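PDB 6KBY: beta-lactamase from Klebsiella pneumoniae, which probably hydrolyses beta-lactam antibiotics to substituted beta-amino acids, as a class C beta-lactamase, and binds adenosine monophosphate. Local coordinates for residues V39-K44 / K338-V343; V113-T118 / G266-G271; T152-S157 / T300-T305. All blocks are in the same frame, centred on the assembly; numbering follows the deposited sequence.

Contact 1. Residues V39-K44 / K338-V343; sequences VTVNGK and KKMGIV
The flat groups that meet between Thr40 and Gly341 are their peptide units. Each offers its N-H to the other's carbonyl. Thr40 N reaches Gly341 O at 3.0 Å, with the donor tilted 27° from that carbonyl plane. Gly341 N returns the bond to Thr40 O with a smaller tilt of 17°. The Thr40 methyl CG2 rests 3.5 Å from Gly341 N, where glycine has no side chain in its way. Its place follows from chi1 of -173°, which sets OG1 anti to the backbone N and leaves CG2 between N and the carbonyl carbon.

These bonds join the antiparallel strands 34-41 and 340-346, pairing an N-terminal strand with a C-terminal one in the central sheet. Val39 and Ile342 form the adjacent non-hydrogen-bonded pair. Val39 CG2 meets Ile342 CG1 at 4.1 Å, on the face covered by helix 352-364. Helix 234-244 lies against Thr40 on the other face. Val41 CG2 touches Met340 CE, also at 4.1 Å, the two side chains lying side by side and pointing the same way.

A type I' turn from Val41 to Lys44 leads into strand 44-50. One water ties it to Lys339, accepting from Gly43 N and donating to Lys339 O at 2.8 Å. The same water donates to Thr40 OG1, which is also hydrogen-bonded to Asn45.

Contact 2. Residues V113-T118 / G266-G271; sequences VLNVGT and GYFKSG
Helix 113-117 passes beside strand 266-270 without a backbone hydrogen bond, the closest alpha carbons being those of Thr118 and Tyr267 at 7.4 Å. This short helix packs on the sheet of the serine beta-lactamase fold, and the Thr118 side chain is about 10 Å from that of Tyr156 in the AMP site. A classic beta bulge shapes the strand side: Tyr267 and Phe268 both face Gln275. The bulge lets both CB atoms point toward the helix, and both rings take part in the contact.

In Leu114, chi1 of -172° puts CG anti to the backbone N, and chi2 of 66° sets CD1. That methyl sits over the middle of one face of the Tyr267 ring, 3.5 Å from the centroid. It lies 3° off the ring normal, a well-centred CH-pi contact. Leu114 CD2 lies 4.0 Å from CD1 of the Tyr267 ring.

Thr118 CG2 packs on Tyr267 CB at 3.9 Å, while Thr118 CB and OG1 lie by the CD1 and CE1 atoms of Phe268. The amide ND2 of Asn115 comes within 4.2 Å of Phe268 CZ, but its hydrogen bond goes to Thr120. Strand 302-311 runs alongside in the same sheet, and its Ala304 touches the Phe268 ring.

Thr118 OG1 donates to Leu114 O at 2.7 Å and is also bonded to Thr120 OG1. Thr118 OG1 also lies 3.3 Å from Phe268 CE1.

Contact 3. Residues T152-S157 / T300-T305; sequences THRVYS and TKSVAT. With AMP (adenosine monophosphate), chain B.
Arg154 and Ser302 satisfy each other's backbone in an antiparallel hydrogen-bonded pair. Arg154 N donates a hydrogen bond to Ser302 O at 2.8 Å, and Ser302 N donates to Arg154 O at 3.0 Å. A third bond, from Ala304 N to Thr152 O, is nearly straight at the hydrogen (171°), although the donor stands above the carbonyl plane. The His153 ring is fixed by ND1, which donates to Thr152 OG1 at 2.8 Å in the ring plane. Thr152 OG1 is bonded in turn to Ala149.

The Arg154 chain is extended from CG to NE and leads away from Ser302. Its guanidinium is well supplied: NE binds Gln275, NH2 forms a salt bridge with Glu280, and NH1 donates to a water at 3.0 Å, in the guanidinium plane. That water is also hydrogen-bonded to Ser302 OG at 2.7 Å, and Ser302 OG has a further partner in Ser270.

Val155 CG2 packs on Lys301 CD at 3.7 Å, and His153 CB touches the same carbon. Lys301 NZ pairs with Asp148. A second water accepts from Tyr156 N and lies within hydrogen-bonding distance of Thr300 O.

Tyr156 begins the Tyr-Ser-Asn sequence that fits the YxN motif of class C enzymes. Its OH lies 2.9 Å from O2P of the bound AMP and is hydrogen-bonded to Lys321. Strand 153-154 forms one border of the sheet beside strand 302-311, and Ser157 caps the helix 158-171 that follows.

How the contacts relate
All three contacts reach one antiparallel sheet; in contact 2 a helix packs on it. Contact 1 lies toward the end bordered by strand 44-50, and contact 3 lies at the opposite border, strand 153-154. Their centres are 31 Å apart. Contact 2 is 9 Å from contact 3, centre to centre, because strands 266-270 and 302-311 are neighbours. Ser270 OG of contact 2 is probably hydrogen-bonded to Ser302 OG and Val303 O of contact 3. Along the chain, residues 39-44 and 338-343 enclose the other four segments, while those of contacts 2 and 3 alternate. Contact 1 joins an N-terminal strand to a C-terminal one; the others lie together at the far side, where Tyr156 reaches the AMP pocket.

Contact 1. Residues V39-K44 / K338-V343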
loop_
_atom_site.group_PDB
_atom_site.type_symbol
_atom_site.label_atom_id
_atom_site.label_comp_id
_atom_site.label_asym_id
_atom_site.label_seq_id
_atom_site.Cartn_x
_atom_site.Cartn_y
_atom_site.Cartn_z
ATOM N N VAL A 39 -7.700 3.175 14.074
ATOM C CA VAL A 39 -6.770 4.181 14.576
ATOM C C VAL A 39 -5.946 3.562 15.696
ATOM O O VAL A 39 -6.485 2.852 16.553
ATOM C CB VAL A 39 -7.533 5.416 15.110
ATOM C CG1 VAL A 39 -6.592 6.414 15.762
ATOM C CG2 VAL A 39 -8.327 6.079 13.993
ATOM N N THR A 40 -4.646 3.837 15.700
ATOM C CA THR A 40 -3.798 3.530 16.845
ATOM C C THR A 40 -3.154 4.807 17.367
ATOM O O THR A 40 -2.696 5.650 16.588
ATOM C CB THR A 40 -2.734 2.458 16.523
ATOM O OG1 THR A 40 -2.055 2.087 17.728
ATOM C CG2 THR A 40 -1.705 2.954 15.503
ATOM N N VAL A 41 -3.151 4.955 18.689
ATOM C CA VAL A 41 -2.443 6.041 19.364
ATOM C C VAL A 41 -2.279 5.643 20.822
ATOM O O VAL A 41 -3.155 4.993 21.400
ATOM C CB VAL A 41 -3.167 7.402 19.202
ATOM C CG1 VAL A 41 -4.593 7.333 19.738
ATOM C CG2 VAL A 41 -2.391 8.512 19.895
ATOM N N ASN A 42 -1.142 6.019 21.414
ATOM C CA ASN A 42 -0.852 5.720 22.816
ATOM C C ASN A 42 -0.869 4.216 23.086
ATOM O O ASN A 42 -1.188 3.773 24.194
ATOM C CB ASN A 42 -1.793 6.476 23.762
ATOM C CG ASN A 42 -1.284 6.515 25.193
ATOM O OD1 ASN A 42 -0.079 6.568 25.441
ATOM N ND2 ASN A 42 -2.213 6.482 26.147
ATOM N N GLY A 43 -0.522 3.419 22.081
ATOM C CA GLY A 43 -0.517 1.977 22.222
ATOM C C GLY A 43 -1.879 1.325 22.215
ATOM O O GLY A 43 -1.964 0.109 22.425
ATOM N N LYS A 44 -2.941 2.086 21.975
ATOM C CA LYS A 44 -4.308 1.590 22.003
ATOM C C LYS A 44 -4.862 1.565 20.586
ATOM O O LYS A 44 -4.526 2.418 19.755
ATOM C CB LYS A 44 -5.203 2.501 22.846
ATOM C CG LYS A 44 -4.613 2.908 24.183
ATOM C CD LYS A 44 -4.368 1.710 25.069
ATOM C CE LYS A 44 -3.928 2.144 26.462
ATOM N NZ LYS A 44 -4.936 3.028 27.112
ATOM N N LYS A 338 5.063 9.773 16.641
ATOM C CA LYS A 338 3.896 9.922 17.488
ATOM C C LYS A 338 3.202 8.596 17.760
ATOM O O LYS A 338 2.190 8.578 18.465
ATOM C CB LYS A 338 2.921 10.921 16.857
ATOM C CG LYS A 338 3.523 12.303 16.614
ATOM C CD LYS A 338 4.138 12.896 17.877
ATOM C CE LYS A 338 4.680 14.288 17.612
ATOM N NZ LYS A 338 5.439 14.820 18.780
ATOM N N LYS A 339 3.737 7.494 17.241
ATOM C CA LYS A 339 3.119 6.174 17.346
ATOM C C LYS A 339 1.626 6.249 17.053
ATOM O O LYS A 339 0.780 5.685 17.754
ATOM C CB LYS A 339 3.417 5.494 18.681
ATOM C CG LYS A 339 4.898 5.395 19.019
ATOM C CD LYS A 339 5.678 4.436 18.125
ATOM C CE LYS A 339 7.136 4.405 18.567
ATOM N NZ LYS A 339 7.935 3.344 17.897
ATOM N N MET A 340 1.294 6.979 16.002
ATOM C CA MET A 340 -0.096 7.107 15.622
ATOM C C MET A 340 -0.259 6.705 14.170
ATOM O O MET A 340 0.632 6.918 13.339
ATOM C CB MET A 340 -0.645 8.492 15.885
ATOM C CG MET A 340 -0.052 9.559 15.053
ATOM S SD MET A 340 -0.769 11.147 15.489
ATOM C CE MET A 340 -0.727 11.149 17.267
ATOM N N GLY A 341 -1.389 6.088 13.875
ATOM C CA GLY A 341 -1.628 5.606 12.532
ATOM C C GLY A 341 -3.105 5.428 12.295
ATOM O O GLY A 341 -3.906 5.321 13.234
ATOM N N ILE A 342 -3.459 5.402 11.014
ATOM C CA ILE A 342 -4.846 5.254 10.610
ATOM C C ILE A 342 -4.926 4.391 9.359
ATOM O O ILE A 342 -4.077 4.479 8.461
ATOM C CB ILE A 342 -5.533 6.621 10.408
ATOM C CG1 ILE A 342 -7.021 6.445 10.106
ATOM C CG2 ILE A 342 -4.844 7.440 9.326
ATOM C CD1 ILE A 342 -7.785 7.747 10.128
ATOM N N VAL A 343 -5.957 3.550 9.323
ATOM C CA VAL A 343 -6.354 2.778 8.154
ATOM C C VAL A 343 -7.795 3.168 7.842
ATOM O O VAL A 343 -8.654 3.110 8.729
ATOM C CB VAL A 343 -6.288 1.269 8.453
ATOM C CG1 VAL A 343 -6.680 0.460 7.227
ATOM C CG2 VAL A 343 -4.913 0.870 8.968
HETATM O O HOH W 1 -0.133 3.534 19.210
HETATM O O HOH W 2 1.202 7.297 20.685
#

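Contact 2. Residues V113-T118 / G266-G271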
loop_
_atom_site.group_PDB
_atom_site.type_symbol
_atom_site.label_atom_id
_atom_site.label_comp_id
_atom_site.label_asym_id
_atom_site.label_seq_id
_atom_site.Cartn_x
_atom_site.Cartn_y
_atom_site.Cartn_z
ATOM N N VAL A 113 16.884 -3.184 -9.463
ATOM C CA VAL A 113 15.773 -3.566 -8.598
ATOM C C VAL A 113 15.262 -2.354 -7.823
ATOM O O VAL A 113 14.051 -2.165 -7.663
ATOM C CB VAL A 113 16.172 -4.739 -7.682
ATOM C CG1 VAL A 113 15.020 -5.150 -6.784
ATOM C CG2 VAL A 113 16.632 -5.924 -8.516
ATOM N N LEU A 114 16.177 -1.501 -7.356
ATOM C CA LEU A 114 15.769 -0.280 -6.668
ATOM C C LEU A 114 14.872 0.574 -7.555
ATOM O O LEU A 114 13.870 1.130 -7.081
ATOM C CB LEU A 114 17.001 0.512 -6.228
ATOM C CG LEU A 114 16.700 1.716 -5.323
ATOM C CD1 LEU A 114 16.151 1.273 -3.977
ATOM C CD2 LEU A 114 17.928 2.598 -5.142
ATOM N N ASN A 115 15.203 0.675 -8.846
ATOM C CA ASN A 115 14.361 1.455 -9.753
ATOM C C ASN A 115 12.929 0.925 -9.775
ATOM O O ASN A 115 11.972 1.699 -9.677
ATOM C CB ASN A 115 14.917 1.447 -11.181
ATOM C CG ASN A 115 16.210 2.253 -11.371
ATOM O OD1 ASN A 115 17.075 1.840 -12.149
ATOM N ND2 ASN A 115 16.319 3.416 -10.729
ATOM N N VAL A 116 12.747 -0.388 -9.930
ATOM C CA VAL A 116 11.368 -0.880 -9.943
ATOM C C VAL A 116 10.712 -0.753 -8.573
ATOM O O VAL A 116 9.483 -0.635 -8.481
ATOM C CB VAL A 116 11.204 -2.289 -10.561
ATOM C CG1 VAL A 116 11.550 -2.280 -12.040
ATOM C CG2 VAL A 116 12.017 -3.336 -9.817
ATOM N N GLY A 117 11.502 -0.759 -7.496
ATOM C CA GLY A 117 10.952 -0.567 -6.160
ATOM C C GLY A 117 10.612 0.859 -5.786
ATOM O O GLY A 117 10.029 1.080 -4.718
ATOM N N THR A 118 10.964 1.821 -6.641
ATOM C CA THR A 118 10.776 3.238 -6.368
ATOM C C THR A 118 10.061 3.944 -7.512
ATOM O O THR A 118 10.030 5.176 -7.537
ATOM C CB THR A 118 12.127 3.922 -6.106
ATOM O OG1 THR A 118 12.980 3.727 -7.235
ATOM C CG2 THR A 118 12.799 3.372 -4.841
ATOM N N GLY A 266 14.530 6.274 2.463
ATOM C CA GLY A 266 14.230 7.245 1.423
ATOM C C GLY A 266 15.255 7.223 0.308
ATOM O O GLY A 266 16.451 7.427 0.544
ATOM N N TYR A 267 14.799 6.975 -0.919
ATOM C CA TYR A 267 15.692 6.752 -2.049
ATOM C C TYR A 267 15.645 7.837 -3.110
ATOM O O TYR A 267 16.658 8.062 -3.784
ATOM C CB TYR A 267 15.382 5.404 -2.708
ATOM C CG TYR A 267 15.680 4.213 -1.835
ATOM C CD1 TYR A 267 16.985 3.892 -1.501
ATOM C CD2 TYR A 267 14.658 3.405 -1.346
ATOM C CE1 TYR A 267 17.270 2.800 -0.713
ATOM C CE2 TYR A 267 14.932 2.302 -0.556
ATOM C CZ TYR A 267 16.242 2.007 -0.241
ATOM O OH TYR A 267 16.558 0.912 0.536
ATOM N N PHE A 268 14.502 8.490 -3.305
ATOM C CA PHE A 268 14.383 9.552 -4.290
ATOM C C PHE A 268 13.478 10.636 -3.737
ATOM O O PHE A 268 12.541 10.361 -2.982
ATOM C CB PHE A 268 13.761 9.073 -5.615
ATOM C CG PHE A 268 14.646 8.160 -6.417
ATOM C CD1 PHE A 268 14.631 6.798 -6.188
ATOM C CD2 PHE A 268 15.486 8.663 -7.406
ATOM C CE1 PHE A 268 15.450 5.955 -6.915
ATOM C CE2 PHE A 268 16.292 7.816 -8.148
ATOM C CZ PHE A 268 16.279 6.470 -7.897
ATOM N N LYS A 269 13.750 11.867 -4.141
ATOM C CA LYS A 269 12.815 12.963 -3.956
ATOM C C LYS A 269 12.114 13.217 -5.278
ATOM O O LYS A 269 12.740 13.177 -6.340
ATOM C CB LYS A 269 13.546 14.239 -3.536
ATOM C CG LYS A 269 13.986 14.239 -2.091
ATOM C CD LYS A 269 14.459 15.620 -1.686
ATOM C CE LYS A 269 13.379 16.324 -0.895
ATOM N NZ LYS A 269 13.920 16.950 0.341
ATOM N N SER A 270 10.815 13.467 -5.214
ATOM C CA SER A 270 10.063 13.818 -6.410
ATOM C C SER A 270 8.899 14.685 -5.969
ATOM O O SER A 270 8.097 14.261 -5.129
ATOM C CB SER A 270 9.558 12.558 -7.115
ATOM O OG SER A 270 9.068 12.860 -8.409
ATOM N N GLY A 271 8.815 15.896 -6.511
ATOM C CA GLY A 271 7.774 16.805 -6.065
ATOM C C GLY A 271 7.882 17.018 -4.571
ATOM O O GLY A 271 8.960 17.295 -4.038
#

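Contact 3. Residues T152-S157 / T300-T305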
loop_
_atom_site.group_PDB
_atom_site.type_symbol
_atom_site.label_atom_id
_atom_site.label_comp_id
_atom_site.label_asym_id
_atom_site.label_seq_id
_atom_site.Cartn_x
_atom_site.Cartn_y
_atom_site.Cartn_z
ATOM N N THR A 152 15.944 8.599 -13.691
ATOM C CA THR A 152 15.820 10.040 -13.886
ATOM C C THR A 152 14.425 10.570 -13.598
ATOM O O THR A 152 14.282 11.753 -13.260
ATOM C CB THR A 152 16.187 10.420 -15.329
ATOM O OG1 THR A 152 15.305 9.757 -16.248
ATOM C CG2 THR A 152 17.627 10.058 -15.651
ATOM N N HIS A 153 13.403 9.729 -13.744
ATOM C CA HIS A 153 12.019 10.153 -13.602
ATOM C C HIS A 153 11.248 9.131 -12.788
ATOM O O HIS A 153 11.602 7.952 -12.729
ATOM C CB HIS A 153 11.358 10.337 -14.970
ATOM C CG HIS A 153 11.912 11.488 -15.745
ATOM N ND1 HIS A 153 13.113 11.427 -16.420
ATOM C CD2 HIS A 153 11.447 12.748 -15.911
ATOM C CE1 HIS A 153 13.353 12.598 -16.987
ATOM N NE2 HIS A 153 12.354 13.413 -16.700
ATOM N N ARG A 154 10.168 9.604 -12.175
ATOM C CA ARG A 154 9.239 8.754 -11.449
ATOM C C ARG A 154 7.965 8.607 -12.267
ATOM O O ARG A 154 7.321 9.607 -12.606
ATOM C CB ARG A 154 8.918 9.355 -10.085
ATOM C CG ARG A 154 8.014 8.473 -9.233
ATOM C CD ARG A 154 7.626 9.177 -7.938
ATOM N NE ARG A 154 6.832 8.352 -7.026
ATOM C CZ ARG A 154 5.505 8.249 -7.051
ATOM N NH1 ARG A 154 4.794 8.904 -7.959
ATOM N NH2 ARG A 154 4.884 7.479 -6.162
ATOM N N VAL A 155 7.613 7.364 -12.575
ATOM C CA VAL A 155 6.359 7.004 -13.217
ATOM C C VAL A 155 5.783 5.882 -12.366
ATOM O O VAL A 155 6.292 4.759 -12.383
ATOM C CB VAL A 155 6.550 6.549 -14.672
ATOM C CG1 VAL A 155 5.226 6.094 -15.257
ATOM C CG2 VAL A 155 7.172 7.667 -15.510
ATOM N N TYR A 156 4.758 6.191 -11.589
ATOM C CA TYR A 156 4.112 5.177 -10.766
ATOM C C TYR A 156 3.684 4.015 -11.659
ATOM O O TYR A 156 3.088 4.225 -12.722
ATOM C CB TYR A 156 2.906 5.836 -10.097
ATOM C CG TYR A 156 2.177 4.992 -9.095
ATOM C CD1 TYR A 156 2.648 4.844 -7.803
ATOM C CD2 TYR A 156 0.968 4.401 -9.421
ATOM C CE1 TYR A 156 1.957 4.092 -6.875
ATOM C CE2 TYR A 156 0.271 3.641 -8.499
ATOM C CZ TYR A 156 0.783 3.486 -7.228
ATOM O OH TYR A 156 0.102 2.740 -6.290
ATOM N N SER A 157 4.017 2.785 -11.261
ATOM C CA SER A 157 3.897 1.666 -12.193
ATOM C C SER A 157 3.445 0.382 -11.518
ATOM O O SER A 157 4.131 -0.134 -10.626
ATOM C CB SER A 157 5.219 1.418 -12.918
ATOM O OG SER A 157 5.107 0.299 -13.791
ATOM N N THR A 300 1.067 10.717 -13.760
ATOM C CA THR A 300 1.917 11.608 -14.527
ATOM C C THR A 300 3.379 11.359 -14.188
ATOM O O THR A 300 3.721 10.954 -13.071
ATOM C CB THR A 300 1.588 13.074 -14.234
ATOM O OG1 THR A 300 1.801 13.333 -12.842
ATOM C CG2 THR A 300 0.140 13.399 -14.607
ATOM N N LYS A 301 4.242 11.620 -15.160
ATOM C CA LYS A 301 5.676 11.515 -14.950
ATOM C C LYS A 301 6.180 12.747 -14.210
ATOM O O LYS A 301 5.727 13.868 -14.464
ATOM C CB LYS A 301 6.381 11.403 -16.302
ATOM C CG LYS A 301 7.890 11.254 -16.179
ATOM C CD LYS A 301 8.501 10.538 -17.376
ATOM C CE LYS A 301 8.324 11.307 -18.657
ATOM N NZ LYS A 301 8.907 10.546 -19.808
ATOM N N SER A 302 7.119 12.540 -13.286
ATOM C CA SER A 302 7.793 13.632 -12.603
ATOM C C SER A 302 9.295 13.383 -12.612
ATOM O O SER A 302 9.763 12.263 -12.823
ATOM C CB SER A 302 7.310 13.772 -11.155
ATOM O OG SER A 302 7.445 12.541 -10.460
ATOM N N VAL A 303 10.060 14.448 -12.380
ATOM C CA VAL A 303 11.499 14.308 -12.205
ATOM C C VAL A 303 11.775 13.638 -10.865
ATOM O O VAL A 303 11.130 13.947 -9.855
ATOM C CB VAL A 303 12.160 15.696 -12.280
ATOM C CG1 VAL A 303 13.634 15.627 -11.888
ATOM C CG2 VAL A 303 12.006 16.278 -13.676
ATOM N N ALA A 304 12.737 12.715 -10.840
ATOM C CA ALA A 304 13.169 12.072 -9.605
ATOM C C ALA A 304 14.627 12.419 -9.352
ATOM O O ALA A 304 15.435 12.451 -10.285
ATOM C CB ALA A 304 13.012 10.554 -9.689
ATOM N N THR A 305 14.959 12.696 -8.098
ATOM C CA THR A 305 16.314 13.058 -7.728
ATOM C C THR A 305 16.812 12.084 -6.670
ATOM O O THR A 305 16.139 11.896 -5.649
ATOM C CB THR A 305 16.347 14.493 -7.184
ATOM O OG1 THR A 305 15.903 15.393 -8.211
ATOM C CG2 THR A 305 17.760 14.875 -6.767
HETATM P P AMP B . -3.248 1.590 -6.868
HETATM O O1P AMP B . -4.485 1.322 -6.068
HETATM O O2P AMP B . -2.743 3.005 -6.957
HETATM O "O5'" AMP B . -3.398 0.972 -8.323
HETATM C "C5'" AMP B . -3.873 -0.355 -8.493
HETATM C "C4'" AMP B . -5.263 -0.382 -9.074
HETATM O "O4'" AMP B . -5.230 0.071 -10.455
HETATM C "C3'" AMP B . -5.912 -1.757 -9.143
HETATM O "O3'" AMP B . -6.508 -2.152 -7.922
HETATM C "C2'" AMP B . -6.892 -1.613 -10.297
HETATM O "O2'" AMP B . -8.058 -0.912 -9.885
HETATM C "C1'" AMP B . -6.099 -0.716 -11.244
HETATM N N9 AMP B . -5.275 -1.505 -12.180
HETATM C C8 AMP B . -3.925 -1.571 -12.181
HETATM N N7 AMP B . -3.475 -2.383 -13.174
HETATM C C5 AMP B . -4.560 -2.853 -13.824
HETATM C C6 AMP B . -4.799 -3.756 -14.970
HETATM N N6 AMP B . -3.766 -4.334 -15.627
HETATM N N1 AMP B . -6.084 -3.989 -15.332
HETATM C C2 AMP B . -7.119 -3.422 -14.682
HETATM N N3 AMP B . -6.973 -2.589 -13.632
HETATM C C4 AMP B . -5.741 -2.272 -13.166
HETATM O O HOH W 3 5.488 10.706 -10.207
HETATM O O HOH W 4 3.316 8.652 -11.703
#